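Local coordinates for conserved hypothetical exported protein (Bacteroides fragilis, PDB 4JJA) that is of unknown function but belongs to the NamZ family, and so may act as an exo-beta-N-acetylmuramidase on peptidoglycan, at residues K14-I19 with D42-N47; T118-M123 with G164-P169; Y306-Y311 with K336-G341. One frame throughout, in Å; residues are numbered along the deposited sequence. Where two conformers were deposited one is given.

Contact 1: K14-I19 with D42-N47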
ATOM      1  N   LYS A  14     -13.427 -14.232  18.986  1.00 13.73           N
ATOM      2  CA  LYS A  14     -13.604 -14.145  20.441  0.50 15.33           C
ATOM      3  C   LYS A  14     -12.867 -12.940  21.043  1.00 14.98           C
ATOM      4  O   LYS A  14     -13.248 -12.421  22.118  1.00 16.10           O
ATOM      5  CB  LYS A  14     -13.275 -15.497  21.114  0.50 15.92           C
ATOM      6  CG  LYS A  14     -14.276 -16.599  20.733  0.50 18.61           C
ATOM      7  CD  LYS A  14     -13.806 -18.013  21.090  0.50 22.47           C
ATOM      8  CE  LYS A  14     -13.220 -18.062  22.507  0.50 24.99           C
ATOM      9  NZ  LYS A  14     -12.420 -19.335  22.771  0.50 27.24           N
ATOM     10  N   ALA A  15     -11.876 -12.425  20.340  1.00 13.75           N
ATOM     11  CA  ALA A  15     -11.174 -11.234  20.771  1.00 13.90           C
ATOM     12  C   ALA A  15     -11.918  -9.929  20.563  1.00 14.30           C
ATOM     13  O   ALA A  15     -11.743  -9.011  21.331  1.00 16.93           O
ATOM     14  CB  ALA A  15      -9.754 -11.137  20.124  1.00 14.31           C
ATOM     15  N   TYR A  16     -12.753  -9.839  19.549  1.00 12.93           N
ATOM     16  CA  TYR A  16     -13.395  -8.565  19.251  1.00 12.70           C
ATOM     17  C   TYR A  16     -14.902  -8.571  19.187  1.00 11.95           C
ATOM     18  O   TYR A  16     -15.479  -7.503  19.283  1.00 13.08           O
ATOM     19  CB  TYR A  16     -12.810  -7.931  18.000  1.00 12.56           C
ATOM     20  CG  TYR A  16     -13.079  -8.629  16.708  1.00 11.15           C
ATOM     21  CD1 TYR A  16     -14.216  -8.324  15.973  1.00 13.15           C
ATOM     22  CD2 TYR A  16     -12.238  -9.636  16.209  1.00 11.51           C
ATOM     23  CE1 TYR A  16     -14.519  -8.944  14.809  1.00 13.59           C
ATOM     24  CE2 TYR A  16     -12.555 -10.286  15.027  1.00 11.62           C
ATOM     25  CZ  TYR A  16     -13.680  -9.938  14.306  1.00 11.82           C
ATOM     26  OH  TYR A  16     -14.003 -10.560  13.112  1.00 14.08           O
ATOM     27  N   PHE A  17     -15.568  -9.711  19.101  1.00 12.95           N
ATOM     28  CA  PHE A  17     -17.038  -9.705  19.148  1.00 12.52           C
ATOM     29  C   PHE A  17     -17.561  -8.969  20.386  1.00 14.27           C
ATOM     30  O   PHE A  17     -18.463  -8.156  20.277  1.00 15.20           O
ATOM     31  CB  PHE A  17     -17.612 -11.106  18.998  1.00 13.73           C
ATOM     32  CG  PHE A  17     -17.798 -11.580  17.574  1.00 12.77           C
ATOM     33  CD1 PHE A  17     -17.144 -10.997  16.504  1.00 14.08           C
ATOM     34  CD2 PHE A  17     -18.535 -12.703  17.329  1.00 15.09           C
ATOM     35  CE1 PHE A  17     -17.316 -11.462  15.243  1.00 14.53           C
ATOM     36  CE2 PHE A  17     -18.726 -13.159  16.050  1.00 15.90           C
ATOM     37  CZ  PHE A  17     -18.129 -12.550  15.014  1.00 15.35           C
ATOM     38  N   PRO A  18     -16.947  -9.134  21.553  1.00 15.20           N
ATOM     39  CA  PRO A  18     -17.459  -8.366  22.719  1.00 15.76           C
ATOM     40  C   PRO A  18     -17.281  -6.868  22.602  1.00 16.49           C
ATOM     41  O   PRO A  18     -18.064  -6.110  23.210  1.00 18.20           O
ATOM     42  CB  PRO A  18     -16.669  -8.938  23.881  1.00 17.37           C
ATOM     43  CG  PRO A  18     -16.448 -10.389  23.439  1.00 16.36           C
ATOM     44  CD  PRO A  18     -16.081 -10.234  21.963  1.00 14.73           C
ATOM     45  N   ILE A  19     -16.266  -6.413  21.896  1.00 15.23           N
ATOM     46  CA  ILE A  19     -16.064  -4.981  21.677  1.00 16.62           C
ATOM     47  C   ILE A  19     -17.230  -4.414  20.872  1.00 16.17           C
ATOM     48  O   ILE A  19     -17.640  -3.277  21.097  1.00 17.40           O
ATOM     49  CB  ILE A  19     -14.701  -4.689  20.920  1.00 17.58           C
ATOM     50  CG1 ILE A  19     -13.525  -5.190  21.725  1.00 19.20           C
ATOM     51  CG2 ILE A  19     -14.503  -3.231  20.696  1.00 19.24           C
ATOM     52  CD1 ILE A  19     -12.196  -5.129  21.015  1.00 19.98           C
ATOM     53  N   ASP A  42     -20.487  -9.462   6.131  1.00 17.83           N
ATOM     54  CA  ASP A  42     -21.445 -10.594   6.158  1.00 18.70           C
ATOM     55  C   ASP A  42     -21.342 -11.364   7.458  1.00 17.89           C
ATOM     56  O   ASP A  42     -22.362 -11.735   8.069  1.00 19.33           O
ATOM     57  CB  ASP A  42     -21.179 -11.530   4.998  1.00 19.67           C
ATOM     58  CG  ASP A  42     -21.335 -10.829   3.645  1.00 21.09           C
ATOM     59  OD1 ASP A  42     -22.357 -10.141   3.377  1.00 22.05           O
ATOM     60  OD2 ASP A  42     -20.367 -10.857   2.858  1.00 24.49           O
ATOM     61  N   ILE A  43     -20.134 -11.588   7.935  1.00 17.13           N
ATOM     62  CA  ILE A  43     -19.920 -12.320   9.170  1.00 17.70           C
ATOM     63  C   ILE A  43     -20.558 -11.551  10.335  1.00 15.66           C
ATOM     64  O   ILE A  43     -21.248 -12.139  11.202  1.00 15.29           O
ATOM     65  CB  ILE A  43     -18.450 -12.517   9.422  1.00 18.09           C
ATOM     66  CG1 ILE A  43     -17.895 -13.493   8.373  1.00 19.93           C
ATOM     67  CG2 ILE A  43     -18.159 -13.039  10.819  1.00 20.99           C
ATOM     68  CD1 ILE A  43     -16.398 -13.419   8.199  1.00 22.85           C
ATOM     69  N   LEU A  44     -20.368 -10.241  10.361  1.00 14.51           N
ATOM     70  CA  LEU A  44     -20.912  -9.454  11.435  1.00 13.43           C
ATOM     71  C   LEU A  44     -22.437  -9.432  11.396  1.00 14.62           C
ATOM     72  O   LEU A  44     -23.079  -9.621  12.414  1.00 14.30           O
ATOM     73  CB  LEU A  44     -20.368  -8.034  11.416  1.00 13.50           C
ATOM     74  CG  LEU A  44     -18.874  -7.915  11.685  1.00 13.20           C
ATOM     75  CD1 LEU A  44     -18.458  -6.433  11.634  1.00 17.35           C
ATOM     76  CD2 LEU A  44     -18.494  -8.513  13.027  1.00 16.40           C
ATOM     77  N   LEU A  45     -23.010  -9.252  10.216  1.00 16.18           N
ATOM     78  CA  LEU A  45     -24.486  -9.276  10.125  1.00 16.84           C
ATOM     79  C   LEU A  45     -25.070 -10.630  10.491  1.00 17.53           C
ATOM     80  O   LEU A  45     -26.109 -10.711  11.183  1.00 17.87           O
ATOM     81  CB  LEU A  45     -24.933  -8.841   8.730  1.00 17.84           C
ATOM     82  CG  LEU A  45     -24.717  -7.364   8.345  1.00 17.44           C
ATOM     83  CD1 LEU A  45     -24.949  -7.151   6.843  1.00 21.84           C
ATOM     84  CD2 LEU A  45     -25.534  -6.441   9.227  1.00 19.80           C
ATOM     85  N   GLU A  46     -24.410 -11.698  10.104  1.00 17.78           N
ATOM     86  CA  GLU A  46     -24.867 -13.069  10.437  0.50 19.40           C
ATOM     87  C   GLU A  46     -24.806 -13.364  11.938  1.00 18.44           C
ATOM     88  O   GLU A  46     -25.523 -14.224  12.430  1.00 20.33           O
ATOM     89  CB  GLU A  46     -24.107 -14.153   9.626  0.50 20.48           C
ATOM     90  CG  GLU A  46     -22.796 -14.735  10.200  0.50 23.28           C
ATOM     91  CD  GLU A  46     -22.167 -15.887   9.337  0.50 25.94           C
ATOM     92  OE1 GLU A  46     -22.882 -16.519   8.527  0.50 28.58           O
ATOM     93  OE2 GLU A  46     -20.958 -16.167   9.493  0.50 27.35           O
ATOM     94  N   ASN A  47     -23.948 -12.654  12.660  1.00 16.81           N
ATOM     95  CA  ASN A  47     -23.806 -12.722  14.095  1.00 17.19           C
ATOM     96  C   ASN A  47     -24.604 -11.624  14.821  1.00 17.08           C
ATOM     97  O   ASN A  47     -24.361 -11.390  15.996  1.00 17.13           O
ATOM     98  CB  ASN A  47     -22.335 -12.748  14.483  1.00 17.18           C
ATOM     99  CG  ASN A  47     -21.716 -14.098  14.233  1.00 19.53           C
ATOM    100  OD1 ASN A  47     -21.849 -15.012  15.049  1.00 21.51           O
ATOM    101  ND2 ASN A  47     -21.073 -14.246  13.072  1.00 19.69           N
TER

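Contact 2: T118-M123 with G164-P169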
ATOM      1  N   THR A 118      -2.067   3.752  -1.292  0.50 10.54           N
ATOM      2  CA  THR A 118      -2.747   4.852  -0.568  0.50 11.75           C
ATOM      3  C   THR A 118      -3.785   4.553   0.467  0.50 11.04           C
ATOM      4  O   THR A 118      -4.380   5.473   1.021  0.50 12.02           O
ATOM      5  CB  THR A 118      -3.443   5.851  -1.555  0.50 12.20           C
ATOM      6  OG1 THR A 118      -4.512   5.223  -2.269  0.50 15.87           O
ATOM      7  CG2 THR A 118      -2.421   6.407  -2.531  0.50 15.02           C
ATOM      8  N   TYR A 119      -4.018   3.291   0.764  1.00 11.64           N
ATOM      9  CA  TYR A 119      -5.052   2.968   1.770  1.00 13.44           C
ATOM     10  C   TYR A 119      -4.746   3.599   3.130  1.00 12.02           C
ATOM     11  O   TYR A 119      -5.659   4.020   3.811  1.00 13.67           O
ATOM     12  CB  TYR A 119      -5.230   1.472   1.984  1.00 14.99           C
ATOM     13  CG  TYR A 119      -5.737   0.692   0.811  1.00 16.37           C
ATOM     14  CD1 TYR A 119      -6.382   1.316  -0.258  1.00 16.87           C
ATOM     15  CD2 TYR A 119      -5.572  -0.684   0.783  1.00 19.06           C
ATOM     16  CE1 TYR A 119      -6.858   0.544  -1.347  1.00 21.12           C
ATOM     17  CE2 TYR A 119      -6.041  -1.427  -0.275  1.00 22.49           C
ATOM     18  CZ  TYR A 119      -6.659  -0.794  -1.336  1.00 20.83           C
ATOM     19  OH  TYR A 119      -7.143  -1.537  -2.417  1.00 27.91           O
ATOM     20  N   TYR A 120      -3.473   3.715   3.526  1.00 11.16           N
ATOM     21  CA  TYR A 120      -3.191   4.306   4.809  1.00 11.22           C
ATOM     22  C   TYR A 120      -3.583   5.794   4.844  1.00 11.42           C
ATOM     23  O   TYR A 120      -3.825   6.352   5.923  1.00 12.24           O
ATOM     24  CB  TYR A 120      -1.716   4.116   5.255  1.00 10.94           C
ATOM     25  CG  TYR A 120      -0.728   4.985   4.506  1.00  9.14           C
ATOM     26  CD1 TYR A 120      -0.402   6.250   4.929  1.00 10.24           C
ATOM     27  CD2 TYR A 120      -0.177   4.548   3.331  1.00  8.79           C
ATOM     28  CE1 TYR A 120       0.464   7.075   4.220  1.00  9.46           C
ATOM     29  CE2 TYR A 120       0.671   5.345   2.582  1.00  8.61           C
ATOM     30  CZ  TYR A 120       0.997   6.620   3.016  1.00  8.95           C
ATOM     31  OH  TYR A 120       1.826   7.453   2.300  1.00  8.77           O
ATOM     32  N   ILE A 121      -3.586   6.459   3.675  1.00 12.10           N
ATOM     33  CA  ILE A 121      -3.980   7.882   3.643  1.00 13.85           C
ATOM     34  C   ILE A 121      -5.466   7.981   3.915  1.00 13.32           C
ATOM     35  O   ILE A 121      -5.883   8.801   4.713  1.00 15.07           O
ATOM     36  CB  ILE A 121      -3.590   8.572   2.335  1.00 14.18           C
ATOM     37  CG1 ILE A 121      -2.061   8.507   2.147  1.00 15.68           C
ATOM     38  CG2 ILE A 121      -4.121   9.995   2.303  1.00 16.96           C
ATOM     39  CD1 ILE A 121      -1.529   9.220   0.912  1.00 17.62           C
ATOM     40  N   SER A 122      -6.240   7.061   3.368  1.00 14.05           N
ATOM     41  CA  SER A 122      -7.665   6.997   3.704  1.00 14.52           C
ATOM     42  C   SER A 122      -7.837   6.717   5.203  1.00 13.93           C
ATOM     43  O   SER A 122      -8.711   7.257   5.846  1.00 13.91           O
ATOM     44  CB  SER A 122      -8.383   5.942   2.866  1.00 16.09           C
ATOM     45  OG  SER A 122      -8.405   6.296   1.504  1.00 21.70           O
HETATM   46  N   MSE A 123      -7.025   5.816   5.743  1.00 12.68           N
HETATM   47  CA  MSE A 123      -7.120   5.468   7.137  1.00 11.71           C
HETATM   48  C   MSE A 123      -6.809   6.682   8.011  1.00 11.97           C
HETATM   49  O   MSE A 123      -7.503   6.918   8.973  1.00 13.24           O
HETATM   50  CB  MSE A 123      -6.127   4.352   7.461  1.00 11.27           C
HETATM   51  CG  MSE A 123      -6.189   3.898   8.927  1.00 13.48           C
HETATM   52 SE   MSE A 123      -5.023   2.493   9.402  0.75 10.79          SE
HETATM   53  CE  MSE A 123      -3.410   3.499   9.371  1.00 15.37           C
ATOM     54  N   GLY A 164       1.833  10.167  -1.113  1.00  9.26           N
ATOM     55  CA  GLY A 164       2.766  10.178   0.010  1.00  9.98           C
ATOM     56  C   GLY A 164       2.287  11.066   1.141  1.00  8.95           C
ATOM     57  O   GLY A 164       2.399  12.303   1.073  1.00 11.06           O
ATOM     58  N   GLY A 165       1.727  10.462   2.179  1.00  8.93           N
ATOM     59  CA  GLY A 165       0.985  11.194   3.184  1.00 10.13           C
ATOM     60  C   GLY A 165       1.637  11.380   4.525  1.00 10.06           C
ATOM     61  O   GLY A 165       1.114  12.129   5.353  1.00 12.46           O
ATOM     62  N   LEU A 166       2.765  10.717   4.781  1.00  9.93           N
ATOM     63  CA  LEU A 166       3.411  10.709   6.089  1.00  9.21           C
ATOM     64  C   LEU A 166       4.930  10.732   5.900  1.00  9.27           C
ATOM     65  O   LEU A 166       5.416  10.242   4.862  1.00  9.03           O
ATOM     66  CB  LEU A 166       3.013   9.457   6.847  1.00  9.52           C
ATOM     67  CG  LEU A 166       1.556   9.310   7.239  1.00 10.39           C
ATOM     68  CD1 LEU A 166       1.284   7.919   7.819  1.00 11.08           C
ATOM     69  CD2 LEU A 166       1.112  10.445   8.243  1.00 10.63           C
ATOM     70  N   PRO A 167       5.680  11.173   6.925  1.00  9.54           N
ATOM     71  CA  PRO A 167       7.143  11.196   6.842  1.00  9.68           C
ATOM     72  C   PRO A 167       7.718   9.823   7.176  1.00  8.98           C
ATOM     73  O   PRO A 167       8.296   9.587   8.241  1.00  9.88           O
ATOM     74  CB  PRO A 167       7.536  12.297   7.843  1.00 11.69           C
ATOM     75  CG  PRO A 167       6.447  12.231   8.850  1.00 12.60           C
ATOM     76  CD  PRO A 167       5.181  11.869   8.141  1.00 11.19           C
ATOM     77  N   ILE A 168       7.561   8.933   6.220  1.00  7.80           N
ATOM     78  CA  ILE A 168       7.940   7.533   6.348  1.00  7.39           C
ATOM     79  C   ILE A 168       8.773   7.164   5.126  1.00  7.76           C
ATOM     80  O   ILE A 168       8.759   7.861   4.111  1.00  8.23           O
ATOM     81  CB  ILE A 168       6.714   6.607   6.551  1.00  7.67           C
ATOM     82  CG1 ILE A 168       5.792   6.616   5.293  1.00  8.93           C
ATOM     83  CG2 ILE A 168       5.956   6.972   7.795  1.00  9.53           C
ATOM     84  CD1 ILE A 168       4.550   5.736   5.431  1.00  9.59           C
ATOM     85  N   PRO A 169       9.522   6.057   5.176  1.00  7.45           N
ATOM     86  CA  PRO A 169      10.284   5.587   4.028  1.00  7.19           C
ATOM     87  C   PRO A 169       9.359   5.029   2.937  1.00  8.04           C
ATOM     88  O   PRO A 169       8.145   4.933   3.129  1.00  9.04           O
ATOM     89  CB  PRO A 169      11.204   4.484   4.617  1.00  7.86           C
ATOM     90  CG  PRO A 169      11.213   4.735   6.119  1.00  8.47           C
ATOM     91  CD  PRO A 169       9.773   5.216   6.353  1.00  8.41           C
TER

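Contact 3: Y306-Y311 with K336-G341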
ATOM      1  N   TYR A 306      17.035  -0.926 -12.330  1.00  8.85           N
ATOM      2  CA  TYR A 306      16.144  -0.922 -13.453  1.00  9.31           C
ATOM      3  C   TYR A 306      15.935   0.504 -13.967  1.00  8.98           C
ATOM      4  O   TYR A 306      15.995   0.776 -15.178  1.00  9.14           O
ATOM      5  CB  TYR A 306      14.800  -1.566 -13.052  1.00  9.85           C
ATOM      6  CG  TYR A 306      14.964  -2.882 -12.313  1.00 10.24           C
ATOM      7  CD1 TYR A 306      15.735  -3.895 -12.838  1.00 10.00           C
ATOM      8  CD2 TYR A 306      14.324  -3.118 -11.114  1.00 10.98           C
ATOM      9  CE1 TYR A 306      15.912  -5.114 -12.146  1.00 12.71           C
ATOM     10  CE2 TYR A 306      14.482  -4.335 -10.424  1.00 11.57           C
ATOM     11  CZ  TYR A 306      15.292  -5.322 -10.949  1.00 12.24           C
ATOM     12  OH  TYR A 306      15.389  -6.531 -10.278  1.00 14.66           O
ATOM     13  N   LEU A 307      15.666   1.421 -13.052  1.00  9.49           N
ATOM     14  CA  LEU A 307      15.491   2.793 -13.385  0.50  8.80           C
ATOM     15  C   LEU A 307      16.737   3.392 -14.098  1.00  8.50           C
ATOM     16  O   LEU A 307      16.633   4.097 -15.094  1.00  9.54           O
ATOM     17  CB  LEU A 307      15.150   3.486 -12.066  0.50  9.29           C
ATOM     18  CG  LEU A 307      14.779   4.942 -12.152  0.50  6.25           C
ATOM     19  CD1 LEU A 307      13.438   5.157 -12.833  0.50  8.14           C
ATOM     20  CD2 LEU A 307      14.732   5.546 -10.784  0.50  5.29           C
ATOM     21  N   ILE A 308      17.897   3.059 -13.547  1.00  8.55           N
ATOM     22  CA  ILE A 308      19.151   3.570 -14.090  1.00  8.99           C
ATOM     23  C   ILE A 308      19.399   3.005 -15.476  1.00  9.57           C
ATOM     24  O   ILE A 308      19.834   3.708 -16.403  1.00  9.48           O
ATOM     25  CB  ILE A 308      20.286   3.302 -13.081  1.00  9.99           C
ATOM     26  CG1 ILE A 308      20.087   4.160 -11.832  1.00 10.31           C
ATOM     27  CG2 ILE A 308      21.697   3.463 -13.733  1.00 12.12           C
ATOM     28  CD1 ILE A 308      21.041   3.853 -10.683  1.00 12.39           C
ATOM     29  N   ASP A 309      19.108   1.720 -15.648  1.00  8.76           N
ATOM     30  CA  ASP A 309      19.230   1.097 -16.952  1.00  9.69           C
ATOM     31  C   ASP A 309      18.393   1.803 -18.008  1.00  8.42           C
ATOM     32  O   ASP A 309      18.890   2.135 -19.090  1.00  9.76           O
ATOM     33  CB  ASP A 309      18.818  -0.377 -16.822  1.00 10.85           C
ATOM     34  CG  ASP A 309      18.876  -1.145 -18.120  1.00 13.39           C
ATOM     35  OD1 ASP A 309      19.947  -1.106 -18.727  1.00 19.45           O
ATOM     36  OD2 ASP A 309      17.931  -1.835 -18.440  1.00 18.75           O
ATOM     37  N   ALA A 310      17.115   1.983 -17.705  1.00  8.25           N
ATOM     38  CA  ALA A 310      16.251   2.634 -18.653  1.00  8.11           C
ATOM     39  C   ALA A 310      16.652   4.071 -18.949  1.00  7.99           C
ATOM     40  O   ALA A 310      16.618   4.509 -20.087  1.00  9.19           O
ATOM     41  CB  ALA A 310      14.803   2.577 -18.169  1.00  8.94           C
ATOM     42  N   TYR A 311      17.067   4.812 -17.910  1.00  8.02           N
ATOM     43  CA  TYR A 311      17.482   6.191 -18.080  1.00  8.12           C
ATOM     44  C   TYR A 311      18.630   6.284 -19.069  1.00  8.91           C
ATOM     45  O   TYR A 311      18.569   7.076 -20.027  1.00  9.70           O
ATOM     46  CB  TYR A 311      17.915   6.785 -16.731  1.00  9.83           C
ATOM     47  CG  TYR A 311      18.594   8.143 -16.890  1.00  9.28           C
ATOM     48  CD1 TYR A 311      17.844   9.254 -17.108  1.00 10.29           C
ATOM     49  CD2 TYR A 311      19.946   8.269 -16.910  1.00 10.91           C
ATOM     50  CE1 TYR A 311      18.414  10.492 -17.329  1.00 11.62           C
ATOM     51  CE2 TYR A 311      20.531   9.491 -17.101  1.00 10.94           C
ATOM     52  CZ  TYR A 311      19.771  10.608 -17.315  1.00 11.87           C
ATOM     53  OH  TYR A 311      20.344  11.847 -17.553  1.00 15.32           O
ATOM     54  N   LYS A 336      18.986  13.678  -9.378  1.00 11.25           N
ATOM     55  CA  LYS A 336      20.255  14.373  -9.608  1.00 11.89           C
ATOM     56  C   LYS A 336      21.430  13.390  -9.695  1.00 10.88           C
ATOM     57  O   LYS A 336      22.311  13.511 -10.554  1.00 12.05           O
ATOM     58  CB  LYS A 336      20.522  15.374  -8.496  1.00 12.68           C
ATOM     59  CG  LYS A 336      19.571  16.566  -8.485  1.00 15.43           C
ATOM     60  CD  LYS A 336      19.893  17.501  -7.275  1.00 23.09           C
ATOM     61  CE  LYS A 336      18.891  18.604  -7.015  1.00 27.72           C
ATOM     62  NZ  LYS A 336      19.310  19.399  -5.798  1.00 32.63           N
HETATM   63  N   MSE A 337      21.448  12.415  -8.807  1.00 10.30           N
HETATM   64  CA  MSE A 337      22.531  11.420  -8.796  1.00 10.46           C
HETATM   65  C   MSE A 337      22.481  10.483  -9.984  1.00  9.76           C
HETATM   66  O   MSE A 337      23.516  10.154 -10.553  1.00 10.84           O
HETATM   67  CB  MSE A 337      22.513  10.655  -7.493  1.00  9.85           C
HETATM   68  CG  MSE A 337      22.910  11.477  -6.282  1.00 11.15           C
HETATM   69 SE   MSE A 337      22.886  10.518  -4.630  0.75 10.13          SE
HETATM   70  CE  MSE A 337      24.556   9.516  -4.798  1.00 13.93           C
ATOM     71  N   ILE A 338      21.274  10.101 -10.417  1.00  9.64           N
ATOM     72  CA  ILE A 338      21.186   9.287 -11.633  1.00 10.03           C
ATOM     73  C   ILE A 338      21.763  10.068 -12.811  1.00 10.65           C
ATOM     74  O   ILE A 338      22.565   9.559 -13.598  1.00 11.60           O
ATOM     75  CB  ILE A 338      19.776   8.810 -11.928  1.00  9.18           C
ATOM     76  CG1 ILE A 338      19.319   7.827 -10.826  1.00 10.40           C
ATOM     77  CG2 ILE A 338      19.704   8.165 -13.321  1.00 11.38           C
ATOM     78  CD1 ILE A 338      17.893   7.340 -10.895  1.00 11.15           C
ATOM     79  N   GLU A 339      21.329  11.312 -12.950  1.00 11.14           N
ATOM     80  CA  GLU A 339      21.763  12.130 -14.070  1.00 12.56           C
ATOM     81  C   GLU A 339      23.251  12.426 -13.988  1.00 12.89           C
ATOM     82  O   GLU A 339      23.893  12.657 -15.000  1.00 15.50           O
ATOM     83  CB  GLU A 339      20.967  13.432 -14.067  1.00 12.79           C
ATOM     84  CG  GLU A 339      19.537  13.185 -14.495  1.00 13.03           C
ATOM     85  CD  GLU A 339      18.624  14.380 -14.464  1.00 15.59           C
ATOM     86  OE1 GLU A 339      19.013  15.479 -14.008  1.00 19.79           O
ATOM     87  OE2 GLU A 339      17.437  14.204 -14.856  1.00 15.20           O
ATOM     88  N   GLY A 340      23.778  12.445 -12.780  1.00 12.61           N
ATOM     89  CA  GLY A 340      25.199  12.643 -12.539  1.00 13.21           C
ATOM     90  C   GLY A 340      26.058  11.422 -12.760  1.00 13.55           C
ATOM     91  O   GLY A 340      27.280  11.496 -12.559  1.00 16.45           O
ATOM     92  N   GLY A 341      25.456  10.287 -13.125  1.00 12.16           N
ATOM     93  CA  GLY A 341      26.213   9.083 -13.399  1.00 12.30           C
ATOM     94  C   GLY A 341      26.526   8.223 -12.227  1.00 12.33           C
ATOM     95  O   GLY A 341      27.356   7.325 -12.342  1.00 14.04           O
TER
HETATM   96  O   HOH W   1      22.961  11.882 -17.544  1.00 23.75           O

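Contact 1: K14-I19 with D42-N47
Asn47 CG stands anti to its carbonyl carbon, beside the backbone N (chi1 -76°), and from there meets the end of the Phe17 ring. The setting is a Rossmann-like fold. Helix 40-46 belongs to the beta-alpha-beta crossover between the parallel strands 24-28 and 50-56, and helix 13-20 leads into the first of these strands; the two helical segments cross at -61°, with axes 12.5 Å apart. Such a separation is wide, and side chains bridge it. The Phe17 ring does most of this. Its CE2 comes 3.6 Å from Asn47 CG, with the ring and amide planes turned 57° against each other. On the other side of the ring tip, Phe17 CE1 lies 3.9 Å from Leu44 CD2, while Phe17 CZ meets Ile43 CG2 at 4.2 Å, the methyl sitting at the ring edge near its plane. Tyr16 makes a looser contact, its CE1 edge facing the same Leu44 methyl, CD2; the Tyr16 hydroxyl is bonded to Ala10 O, and its side chain touches Leu138 and Leu140 of strand 136-140. Phe49 meets the Phe17 ring edge-to-face. No hydrogen bond joins the two segments, but the amide beside Phe17 is held within its own segment at the helix end. Asn47 ND2 donates to Ile43 O at 2.8 Å, nearly straight and close to the amide plane, and Asn47 N also donates to this oxygen, at 3.1 Å, from the opposite face of the carbonyl plane.

Contact 2: T118-M123 with G164-P169
Tyr120 reaches the loop around Gly165 with its whole side chain. Its CB points toward the loop, and chi1 of 74° sets CG between the backbone N and the carbonyl carbon. Farther out, the ring slides past Leu166, the two side chains running in opposite directions: Tyr120 CD1 lies 3.7 Å from Leu166 CD1, and Tyr120 CE1 is 3.9 Å from Leu166 CG. At the end of the ring, Tyr120 CZ has Ile168 CD1 at 4.4 Å, a looser touch. The hydroxyl then meets the backbone. Gly165 N donates to Tyr120 OH at 3.0 Å along an almost straight N-H line (173°), arriving at the ring edge near its plane. Arg115 O is a second partner of this hydroxyl and, being a carbonyl, must accept its proton, so the buried oxygen is used both as acceptor and as donor.

Helix 119-132, which carries Tyr120, connects strands 104-107 and 136-140 as a beta-alpha-beta crossover of the Rossmann-like sheet, and the loop 164-169 follows the second of these strands. Leu176 and Leu179 of helix 176-185 also pack on the tyrosine. Ile121 takes part through its longer branch: CG1 sits 3.5 Å above one face of the Tyr120 ring, offset toward the rim, and Ile121 CD1 comes 3.7 Å from Gly165 N. Because Gly165 has no side chain, its backbone can lie this close to the isoleucine. Past Leu166 the loop bends in an inverse gamma turn centred on Pro167, closed by a weak bond of 2.9 Å from Ile168 N to Leu166 O. Glycerol, probably from the crystallisation liquor, is bound near Leu166.

Contact 3: Y306-Y311 with K336-G341
Tyr311 OH is held 2.6 Å from a water that lies at the ring edge, in the plane of the ring, and this water donates to Glu339 O at 2.8 Å. The two bonds link the tip of a side chain on helix 305-314 to the backbone in the last turn of helix 333-339; no direct hydrogen bond joins the segments. Tyr311 CG is anti to the backbone N (chi1 170°), and the ring beyond it slides past Ile338. One branch of that isoleucine, CG2, stands over the ring face in a CH-pi contact, 4.0 Å from the centroid of the Tyr311 ring and 29° off its normal. The other branch turns to the preceding turn of helix 305-314. Ile338 CG1 touches Ile308 CG1 at 3.9 Å, and Ile338 CD1 also reaches Leu307, though that leucine is modelled in two conformers and the contact is less certain. Ile347 of helix 344-350 also packs on Ile338, making a small helical core in the C-terminal NamZ region. Glu339 crosses the tyrosine at about a right angle, with its CG 3.4 Å from Tyr311 OH. Just beyond, the helix stops in a Schellman motif, where Gly341 takes a positive phi and its N bonds back to Ile338 O. Glu339 OE2 lies close to Asp318 OD1, a like charge, which could raise the proton affinity of either acid. Apolar contacts thus make the bulk of the joint, while its polar link runs through one water to a main-chain carbonyl and so would probably be little affected by the charge of Glu339.

Overall arrangement
The three contacts follow one another along the chain without interleaving. Contact 1 and contact 2 both belong to the Rossmann-like N-terminal part, where the crossover helices 40-46 and 119-132 serve the same six-stranded parallel sheet; their centres are about 28 Å apart. Contact 3 joins two helices of the C-terminal NamZ region, its centre about 27 Å from that of contact 2 and about 52 Å from that of contact 1. Contacts 1 and 3 thus lie on opposite sides of the chain's centre, with the centre of contact 2 only about 8 Å from it. There Phe358 of helix 352-362 packs on Ile168 and Pro169, so the C-terminal region closes back onto the N-terminal part beside contact 2.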